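PDB 2W7Y: probable sugar ABC transporter, sugar-binding protein from Streptococcus pneumoniae, which binds the blood group A-trisaccharide and probably delivers such glycans to an ABC transporter for uptake. Local coordinates for residues Gln155-Gly160 and Ile304-Gly309; Gly137-Gln142 and Asn348-Asn353; Asn164-Ala169 and Asn290-Pro295. All blocks are in the same frame, centred on the assembly; numbering follows the deposited sequence.

Contact 1 of 3, residues Gln155-Gly160 and Ile304-Gly309; sequences QLFTMG and ISSSGG. With GAL (beta-D-galactopyranose), chain C; A2G (2-acetamido-2-deoxy-alpha-D-galactopyranose), chain B.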
loop_
_atom_site.group_PDB
_atom_site.type_symbol
_atom_site.label_atom_id
_atom_site.label_comp_id
_atom_site.label_asym_id
_atom_site.label_seq_id
_atom_site.Cartn_x
_atom_site.Cartn_y
_atom_site.Cartn_z
ATOM N N GLN A 155 -0.980 4.342 -9.263
ATOM C CA GLN A 155 -1.616 3.091 -8.880
ATOM C C GLN A 155 -2.195 3.269 -7.490
ATOM O O GLN A 155 -1.479 3.645 -6.567
ATOM C CB GLN A 155 -0.588 1.973 -8.825
ATOM C CG GLN A 155 0.003 1.574 -10.146
ATOM C CD GLN A 155 1.268 0.765 -9.979
ATOM O OE1 GLN A 155 2.326 1.175 -10.435
ATOM N NE2 GLN A 155 1.169 -0.386 -9.317
ATOM N N LEU A 156 -3.485 2.997 -7.337
ATOM C CA LEU A 156 -4.151 3.154 -6.052
ATOM C C LEU A 156 -3.771 2.068 -5.049
ATOM O O LEU A 156 -3.600 0.906 -5.410
ATOM C CB LEU A 156 -5.667 3.194 -6.249
ATOM C CG LEU A 156 -6.396 4.541 -6.289
ATOM C CD1 LEU A 156 -5.506 5.732 -6.663
ATOM C CD2 LEU A 156 -7.600 4.444 -7.205
ATOM N N PHE A 157 -3.646 2.466 -3.785
ATOM C CA PHE A 157 -3.345 1.542 -2.700
ATOM C C PHE A 157 -4.621 0.818 -2.268
ATOM O O PHE A 157 -5.073 0.928 -1.122
ATOM C CB PHE A 157 -2.689 2.273 -1.523
ATOM C CG PHE A 157 -1.606 1.477 -0.852
ATOM C CD1 PHE A 157 -0.283 1.600 -1.263
ATOM C CD2 PHE A 157 -1.909 0.585 0.172
ATOM C CE1 PHE A 157 0.725 0.857 -0.657
ATOM C CE2 PHE A 157 -0.906 -0.156 0.781
ATOM C CZ PHE A 157 0.412 -0.026 0.366
ATOM N N THR A 158 -5.190 0.078 -3.216
ATOM C CA THR A 158 -6.430 -0.659 -3.029
ATOM C C THR A 158 -6.067 -2.033 -2.488
ATOM O O THR A 158 -5.435 -2.833 -3.179
ATOM C CB THR A 158 -7.199 -0.765 -4.369
ATOM O OG1 THR A 158 -7.361 0.547 -4.918
ATOM C CG2 THR A 158 -8.575 -1.421 -4.188
HETATM N N MSE A 159 -6.457 -2.295 -1.244
HETATM C CA MSE A 159 -5.985 -3.486 -0.544
HETATM C C MSE A 159 -7.029 -4.258 0.274
HETATM O O MSE A 159 -7.566 -3.753 1.265
HETATM C CB MSE A 159 -4.778 -3.125 0.328
HETATM C CG MSE A 159 -4.403 -4.178 1.347
HETATM SE SE MSE A 159 -2.606 -3.922 2.019
HETATM C CE MSE A 159 -2.712 -2.061 2.536
ATOM N N GLY A 160 -7.299 -5.487 -0.157
ATOM C CA GLY A 160 -7.973 -6.479 0.673
ATOM C C GLY A 160 -6.933 -7.473 1.156
ATOM O O GLY A 160 -5.866 -7.086 1.639
ATOM N N ILE A 304 -8.901 -1.852 2.915
ATOM C CA ILE A 304 -8.051 -0.672 2.834
ATOM C C ILE A 304 -8.238 -0.013 1.465
ATOM O O ILE A 304 -8.141 -0.676 0.427
ATOM C CB ILE A 304 -6.554 -1.014 3.107
ATOM C CG1 ILE A 304 -6.360 -1.403 4.578
ATOM C CG2 ILE A 304 -5.648 0.166 2.751
ATOM C CD1 ILE A 304 -5.162 -2.293 4.863
ATOM N N SER A 305 -8.538 1.284 1.477
ATOM C CA SER A 305 -8.624 2.070 0.251
ATOM C C SER A 305 -8.010 3.439 0.455
ATOM O O SER A 305 -8.644 4.357 0.989
ATOM C CB SER A 305 -10.065 2.208 -0.238
ATOM O OG SER A 305 -10.090 2.733 -1.556
ATOM N N SER A 306 -6.755 3.558 0.044
ATOM C CA SER A 306 -6.065 4.830 0.073
ATOM C C SER A 306 -5.317 5.054 -1.230
ATOM O O SER A 306 -5.372 4.220 -2.143
ATOM C CB SER A 306 -5.139 4.927 1.284
ATOM O OG SER A 306 -4.150 3.924 1.228
ATOM N N SER A 307 -4.653 6.200 -1.322
ATOM C CA SER A 307 -3.900 6.573 -2.505
ATOM C C SER A 307 -2.487 6.028 -2.416
ATOM O O SER A 307 -2.014 5.356 -3.335
ATOM C CB SER A 307 -3.861 8.095 -2.641
ATOM O OG SER A 307 -5.167 8.641 -2.576
ATOM N N GLY A 308 -1.835 6.306 -1.286
ATOM C CA GLY A 308 -0.398 6.108 -1.130
ATOM C C GLY A 308 0.356 7.319 -1.658
ATOM O O GLY A 308 -0.226 8.191 -2.303
ATOM N N GLY A 309 1.652 7.384 -1.368
ATOM C CA GLY A 309 2.528 8.356 -2.011
ATOM C C GLY A 309 2.901 7.841 -3.388
ATOM O O GLY A 309 2.948 6.627 -3.621
HETATM C C1 GAL C . 3.776 -1.279 -6.318
HETATM C C2 GAL C . 4.369 -1.248 -4.909
HETATM C C3 GAL C . 3.299 -1.573 -3.863
HETATM C C4 GAL C . 2.017 -0.761 -4.082
HETATM C C5 GAL C . 1.560 -0.933 -5.537
HETATM C C6 GAL C . 0.277 -0.175 -5.886
HETATM O O1 GAL C . 4.703 -0.711 -7.215
HETATM O O2 GAL C . 5.415 -2.195 -4.853
HETATM O O3 GAL C . 3.815 -1.366 -2.568
HETATM O O4 GAL C . 2.271 0.590 -3.772
HETATM O O5 GAL C . 2.593 -0.514 -6.409
HETATM O O6 GAL C . -0.323 -0.781 -7.017
HETATM O O5 A2G B . 3.322 -3.505 -1.630
HETATM C C1 A2G B . 3.446 -2.064 -1.494
HETATM C C2 A2G B . 4.162 -1.781 -0.183
HETATM N N2 A2G B . 4.364 -0.345 0.013
HETATM C C3 A2G B . 5.544 -2.449 -0.200
HETATM O O3 A2G B . 6.269 -2.114 0.985
HETATM C C4 A2G B . 5.405 -3.962 -0.368
HETATM O O4 A2G B . 4.736 -4.527 0.766
HETATM C C5 A2G B . 4.600 -4.244 -1.643
HETATM C C6 A2G B . 4.344 -5.736 -1.838
HETATM O O6 A2G B . 3.491 -5.905 -2.972
HETATM C C7 A2G B . 3.971 0.276 1.119
HETATM O O7 A2G B . 3.386 -0.264 2.058
HETATM C C8 A2G B . 4.294 1.768 1.145
HETATM O O HOH W 1 -7.620 2.692 -2.974
#

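Contact 2 of 3, residues Gly137-Gln142 and Asn348-Asn353; sequences GLNYKQ and NPSNEN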
loop_
_atom_site.group_PDB
_atom_site.type_symbol
_atom_site.label_atom_id
_atom_site.label_comp_id
_atom_site.label_asym_id
_atom_site.label_seq_id
_atom_site.Cartn_x
_atom_site.Cartn_y
_atom_site.Cartn_z
ATOM N N GLY A 137 -7.842 10.791 -9.574
ATOM C CA GLY A 137 -8.832 10.039 -8.809
ATOM C C GLY A 137 -8.813 10.275 -7.314
ATOM O O GLY A 137 -8.968 11.409 -6.854
ATOM N N LEU A 138 -8.610 9.193 -6.564
ATOM C CA LEU A 138 -8.610 9.211 -5.100
ATOM C C LEU A 138 -7.523 10.111 -4.489
ATOM O O LEU A 138 -7.699 10.621 -3.381
ATOM C CB LEU A 138 -8.508 7.776 -4.551
ATOM C CG LEU A 138 -8.711 7.513 -3.054
ATOM C CD1 LEU A 138 -10.090 7.964 -2.580
ATOM C CD2 LEU A 138 -8.501 6.041 -2.741
ATOM N N ASN A 139 -6.416 10.303 -5.212
ATOM C CA ASN A 139 -5.347 11.224 -4.797
ATOM C C ASN A 139 -5.858 12.636 -4.520
ATOM O O ASN A 139 -5.379 13.302 -3.602
ATOM C CB ASN A 139 -4.235 11.306 -5.856
ATOM C CG ASN A 139 -3.425 10.035 -5.960
ATOM O OD1 ASN A 139 -2.556 9.761 -5.128
ATOM N ND2 ASN A 139 -3.692 9.253 -7.002
ATOM N N TYR A 140 -6.830 13.075 -5.321
ATOM C CA TYR A 140 -7.325 14.448 -5.287
ATOM C C TYR A 140 -7.859 14.868 -3.921
ATOM O O TYR A 140 -7.500 15.932 -3.420
ATOM C CB TYR A 140 -8.383 14.679 -6.376
ATOM C CG TYR A 140 -8.685 16.144 -6.617
ATOM C CD1 TYR A 140 -7.851 16.925 -7.420
ATOM C CD2 TYR A 140 -9.790 16.755 -6.028
ATOM C CE1 TYR A 140 -8.113 18.271 -7.638
ATOM C CE2 TYR A 140 -10.064 18.104 -6.243
ATOM C CZ TYR A 140 -9.220 18.852 -7.049
ATOM O OH TYR A 140 -9.485 20.184 -7.266
ATOM N N LYS A 141 -8.710 14.038 -3.327
ATOM C CA LYS A 141 -9.282 14.330 -2.013
ATOM C C LYS A 141 -8.378 13.861 -0.872
ATOM O O LYS A 141 -8.180 14.583 0.110
ATOM C CB LYS A 141 -10.663 13.705 -1.884
ATOM N N GLN A 142 -7.822 12.659 -1.018
ATOM C CA GLN A 142 -7.105 11.991 0.067
ATOM C C GLN A 142 -5.659 12.464 0.278
ATOM O O GLN A 142 -5.176 12.492 1.410
ATOM C CB GLN A 142 -7.139 10.482 -0.138
ATOM C CG GLN A 142 -7.333 9.709 1.140
ATOM C CD GLN A 142 -6.837 8.291 1.030
ATOM O OE1 GLN A 142 -7.574 7.337 1.307
ATOM N NE2 GLN A 142 -5.579 8.139 0.622
ATOM N N ASN A 348 -4.573 -1.331 -9.810
ATOM C CA ASN A 348 -5.745 -0.460 -9.861
ATOM C C ASN A 348 -5.349 0.965 -10.277
ATOM O O ASN A 348 -4.631 1.652 -9.547
ATOM C CB ASN A 348 -6.477 -0.455 -8.512
ATOM C CG ASN A 348 -7.825 0.268 -8.566
ATOM O OD1 ASN A 348 -8.483 0.321 -9.606
ATOM N ND2 ASN A 348 -8.246 0.809 -7.432
ATOM N N PRO A 349 -5.821 1.408 -11.458
ATOM C CA PRO A 349 -5.482 2.729 -11.982
ATOM C C PRO A 349 -6.103 3.860 -11.160
ATOM O O PRO A 349 -7.201 3.703 -10.619
ATOM C CB PRO A 349 -6.083 2.706 -13.391
ATOM C CG PRO A 349 -7.194 1.729 -13.314
ATOM C CD PRO A 349 -6.725 0.673 -12.363
ATOM N N SER A 350 -5.394 4.982 -11.063
ATOM C CA SER A 350 -5.915 6.166 -10.381
ATOM C C SER A 350 -6.947 6.876 -11.250
ATOM O O SER A 350 -7.851 7.542 -10.742
ATOM C CB SER A 350 -4.782 7.129 -10.007
ATOM O OG SER A 350 -4.185 7.712 -11.152
ATOM N N ASN A 351 -6.802 6.719 -12.565
ATOM C CA ASN A 351 -7.670 7.371 -13.537
ATOM C C ASN A 351 -9.052 6.732 -13.570
ATOM O O ASN A 351 -9.204 5.572 -13.960
ATOM C CB ASN A 351 -7.024 7.342 -14.922
ATOM C CG ASN A 351 -7.704 8.264 -15.915
ATOM O OD1 ASN A 351 -8.819 8.735 -15.692
ATOM N ND2 ASN A 351 -7.028 8.523 -17.026
ATOM N N GLU A 352 -10.052 7.511 -13.169
ATOM C CA GLU A 352 -11.428 7.031 -13.051
ATOM C C GLU A 352 -12.143 6.914 -14.398
ATOM O O GLU A 352 -13.279 6.434 -14.461
ATOM C CB GLU A 352 -12.214 7.912 -12.078
ATOM C CG GLU A 352 -11.722 7.776 -10.638
ATOM C CD GLU A 352 -12.368 8.757 -9.677
ATOM O OE1 GLU A 352 -13.078 9.682 -10.129
ATOM O OE2 GLU A 352 -12.159 8.596 -8.459
ATOM N N ASN A 353 -11.470 7.349 -15.465
ATOM C CA ASN A 353 -11.960 7.182 -16.834
ATOM C C ASN A 353 -11.732 5.768 -17.360
ATOM O O ASN A 353 -12.337 5.368 -18.350
ATOM C CB ASN A 353 -11.296 8.189 -17.780
ATOM C CG ASN A 353 -11.762 9.617 -17.549
ATOM O OD1 ASN A 353 -12.958 9.881 -17.418
ATOM N ND2 ASN A 353 -10.816 10.549 -17.523
HETATM O O HOH W 2 -9.862 6.901 -7.840
#

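Contact 3 of 3, residues Asn164-Ala169 and Asn290-Pro295; sequences NKDIFA and NPSLAP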
loop_
_atom_site.group_PDB
_atom_site.type_symbol
_atom_site.label_atom_id
_atom_site.label_comp_id
_atom_site.label_asym_id
_atom_site.label_seq_id
_atom_site.Cartn_x
_atom_site.Cartn_y
_atom_site.Cartn_z
ATOM N N ASN A 164 -5.774 -19.035 0.613
ATOM C CA ASN A 164 -5.758 -20.317 -0.081
ATOM C C ASN A 164 -7.042 -21.091 0.200
ATOM O O ASN A 164 -7.266 -21.553 1.323
ATOM C CB ASN A 164 -4.525 -21.134 0.327
ATOM C CG ASN A 164 -4.300 -22.353 -0.560
ATOM O OD1 ASN A 164 -5.210 -23.144 -0.802
ATOM N ND2 ASN A 164 -3.074 -22.512 -1.038
ATOM N N LYS A 165 -7.874 -21.232 -0.832
ATOM C CA LYS A 165 -9.171 -21.915 -0.728
ATOM C C LYS A 165 -9.052 -23.380 -0.296
ATOM O O LYS A 165 -9.904 -23.882 0.443
ATOM C CB LYS A 165 -9.945 -21.822 -2.047
ATOM C CG LYS A 165 -10.261 -20.397 -2.505
ATOM C CD LYS A 165 -11.031 -20.385 -3.826
ATOM C CE LYS A 165 -10.125 -20.712 -5.005
ATOM N NZ LYS A 165 -10.887 -20.909 -6.267
ATOM N N ASP A 166 -7.997 -24.052 -0.756
ATOM C CA ASP A 166 -7.782 -25.476 -0.467
ATOM C C ASP A 166 -7.381 -25.734 0.983
ATOM O O ASP A 166 -7.896 -26.657 1.613
ATOM C CB ASP A 166 -6.739 -26.084 -1.414
ATOM C CG ASP A 166 -7.177 -26.058 -2.870
ATOM O OD1 ASP A 166 -8.377 -25.840 -3.144
ATOM O OD2 ASP A 166 -6.309 -26.262 -3.749
ATOM N N ILE A 167 -6.459 -24.923 1.496
ATOM C CA ILE A 167 -6.024 -25.007 2.893
ATOM C C ILE A 167 -7.176 -24.717 3.864
ATOM O O ILE A 167 -7.325 -25.410 4.872
ATOM C CB ILE A 167 -4.801 -24.081 3.173
ATOM C CG1 ILE A 167 -3.577 -24.562 2.375
ATOM C CG2 ILE A 167 -4.492 -24.015 4.668
ATOM C CD1 ILE A 167 -2.415 -23.573 2.319
ATOM N N PHE A 168 -7.988 -23.707 3.549
ATOM C CA PHE A 168 -9.167 -23.369 4.357
ATOM C C PHE A 168 -10.185 -24.510 4.386
ATOM O O PHE A 168 -10.692 -24.870 5.453
ATOM C CB PHE A 168 -9.827 -22.084 3.848
ATOM C CG PHE A 168 -9.236 -20.822 4.424
ATOM C CD1 PHE A 168 -7.957 -20.396 4.055
ATOM C CD2 PHE A 168 -9.960 -20.055 5.330
ATOM C CE1 PHE A 168 -7.409 -19.229 4.586
ATOM C CE2 PHE A 168 -9.418 -18.886 5.865
ATOM C CZ PHE A 168 -8.140 -18.472 5.491
ATOM N N ALA A 169 -10.470 -25.074 3.211
ATOM C CA ALA A 169 -11.428 -26.165 3.080
ATOM C C ALA A 169 -10.998 -27.391 3.880
ATOM O O ALA A 169 -11.826 -28.019 4.543
ATOM C CB ALA A 169 -11.632 -26.522 1.621
ATOM N N ASN A 290 -1.465 -19.520 -9.378
ATOM C CA ASN A 290 -2.022 -20.569 -8.536
ATOM C C ASN A 290 -3.532 -20.342 -8.373
ATOM O O ASN A 290 -3.950 -19.395 -7.710
ATOM C CB ASN A 290 -1.301 -20.580 -7.178
ATOM C CG ASN A 290 -1.681 -21.766 -6.302
ATOM O OD1 ASN A 290 -2.681 -22.445 -6.538
ATOM N ND2 ASN A 290 -0.875 -22.016 -5.275
ATOM N N PRO A 291 -4.359 -21.211 -8.989
ATOM C CA PRO A 291 -5.808 -20.986 -8.967
ATOM C C PRO A 291 -6.469 -21.314 -7.618
ATOM O O PRO A 291 -7.669 -21.079 -7.448
ATOM C CB PRO A 291 -6.334 -21.912 -10.081
ATOM C CG PRO A 291 -5.113 -22.546 -10.723
ATOM C CD PRO A 291 -4.008 -22.437 -9.726
ATOM N N SER A 292 -5.685 -21.835 -6.669
ATOM C CA SER A 292 -6.174 -22.162 -5.328
ATOM C C SER A 292 -6.397 -20.926 -4.465
ATOM O O SER A 292 -7.119 -20.978 -3.473
ATOM C CB SER A 292 -5.207 -23.111 -4.616
ATOM O OG SER A 292 -5.222 -24.399 -5.209
ATOM N N LEU A 293 -5.774 -19.816 -4.837
ATOM C CA LEU A 293 -5.821 -18.626 -4.004
ATOM C C LEU A 293 -6.768 -17.538 -4.530
ATOM O O LEU A 293 -6.872 -17.298 -5.738
ATOM C CB LEU A 293 -4.405 -18.103 -3.705
ATOM C CG LEU A 293 -3.379 -18.205 -4.828
ATOM C CD1 LEU A 293 -3.615 -17.034 -5.715
ATOM C CD2 LEU A 293 -1.936 -18.214 -4.336
ATOM N N ALA A 294 -7.470 -16.903 -3.600
ATOM C CA ALA A 294 -8.571 -16.024 -3.935
ATOM C C ALA A 294 -8.524 -14.708 -3.148
ATOM O O ALA A 294 -7.942 -14.645 -2.061
ATOM C CB ALA A 294 -9.894 -16.747 -3.705
ATOM N N PRO A 295 -9.119 -13.640 -3.709
ATOM C CA PRO A 295 -9.221 -12.401 -2.941
ATOM C C PRO A 295 -10.309 -12.442 -1.861
ATOM O O PRO A 295 -11.345 -13.083 -2.034
ATOM C CB PRO A 295 -9.563 -11.355 -4.005
ATOM C CG PRO A 295 -10.221 -12.111 -5.095
ATOM C CD PRO A 295 -9.675 -13.508 -5.070
HETATM O O HOH W 3 -1.527 -24.622 -3.347
#

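Contact 1 of 3, residues Gln155-Gly160 and Ile304-Gly309
Selenomethionine Met159 and Ile304 are paired across the tightly packed end of these antiparallel strands, their side chains side by side and pointing the same way. With CG of Met159 anti to its backbone N (chi1 166°) and the chain bent at its last torsion, methyl CE comes back against Ile304 CD1 at 3.4 Å, and it also meets the edge of the Phe157 ring in plane. The two backbones are joined here by a reciprocal pair of bonds, Met159 N to Ile304 O at 2.9 Å and Ile304 N to Met159 O at 2.8 Å. Toward Phe157, the centre of an inverse gamma turn, the pairing slackens: Phe157 N divides its hydrogen between Ser306 O and Ser307 O, weakly in both cases. These strands belong to the mixed sheet beside the sugar site of a bacterial extracellular solute-binding protein, and Phe157 and Gln155 line that pocket. The edge of the Phe157 ring reaches the N-acetylgalactosamine, CZ lying 3.4 Å from its O7, while Gln155 NE2 gives galactose O6 a weak bond of 2.8 Å. On the sheet face of Thr158 and Ser305, away from Phe157, Met159 and Ile304, a water joins the strands instead of side-chain packing. It bonds to Thr158 OG1 and Ser305 OG and donates to Ser306 O (2.8 Å); Thr158 OG1 is further held by Asn348.

Contact 2 of 3, residues Gly137-Gln142 and Asn348-Asn353
Gly137 and Ser350 come together through their backbones, with Glu352 reaching in alongside. The contact joins the turn between helices 133-136 and 139-142 of this solute-binding protein to the loop between helices 335-343 and 356-361, beside the sheet strand reached through Leu156 and Thr158, both bonded to Asn348. Gly137 is the first residue to leave helical geometry, and its positive phi (56°) turns the chain toward helix 139-142. Its CA lies 3.3 Å from Ser350 O in a CA-H...O contact, a close approach made by a residue with no side chain. Gly137 N is also near Ser350 O, but at a poor angle for a hydrogen bond. Ser350 OG is bonded to the carbonyl of Asn135, and its CB packs 3.8 Å from Asn139 ND2, itself held by the carbonyls of Val136 and His153. A chi1 of -68° sends the extended Glu352 chain back toward Gly137, where OE2 arrives 3.6 Å from Gly137 CA. A water donates to Glu352 OE2 at 2.9 Å and accepts a weak bond from Leu138 N, linking the carboxylate to that amide. No hydrogen bond passes directly between the segments: besides the Asn139 contact, what crosses is close backbone approach, one CA-H...O contact and one bridging water, while Asn135 and Lys134 of helix 133-136 bond to Ser350 and Glu352.

Contact 3 of 3, residues Asn164-Ala169 and Asn290-Pro295
A helix N-cap meets a beta turn here, where strand 157-164 runs out into helix 165-171 beside the start of strand 293-296. Asn164 caps the helix: chi1 near -169° turns its amide over the first helical turn, where OD1 accepts from Ile167 N at 3.2 Å and, weakly, from Asp166 N. The Ile167 N-H comes from well above the amide plane. The same OD1 lies 3.8 Å from Ser292 CB, placing the cap beside the turn. Asn164 also forms an antiparallel non-hydrogen-bonded pair with Leu293, part of the sheet that strand 157-164 shares with 276-277, 293-296 and 302-306. The partner is a type I turn from Asn290 to Leu293, stiffened by an Asx turn in which Asn290 OD1 accepts from Ser292 N; Asn290 ND2 is anchored by the carbonyl of Gln270. Ser292 carries most of the crossing bonds. Its carbonyl O takes Lys165 N at 2.8 Å, which engages the amide of the first helical residue. Its hydroxyl donates to Asp166 OD2 at 2.6 Å, meeting the carboxylate from above its plane by 54°. Being near the helix N terminus, this carboxylate would probably be favoured in its charged form. Lys165 lies over the turn from the solvent side: CD rests on Ala294 CB at 3.8 Å, and a bend at the third torsion (chi3 -75°) then carries CE and NZ toward Pro291 O, to which NZ makes a weak bond. A bridging water, weakly held by Asn164 ND2 and Asn290 ND2, lies between the two asparagines.

In the fold
Reading from the N terminus, the chain first supplies 137-142, then 155-160 and 164-169, and returns through 290-295, 304-309 and 348-353 in reverse order. The three closures are therefore concentric and none cross: contact 3 is innermost, contact 1 encloses it and contact 2 encloses both. Contacts 1 and 3 sit at the two ends of strand 157-164, their centres about 23 Å apart, and pair it with successive strands 302-306 and 293-296 of the same sheet. Contact 2, about 10 Å from contact 1 between centres, brings helix 139-142 and the loop before helix 356-361 up to the pocket end of that sheet, where Asn348 bonds to Leu156 and Thr158.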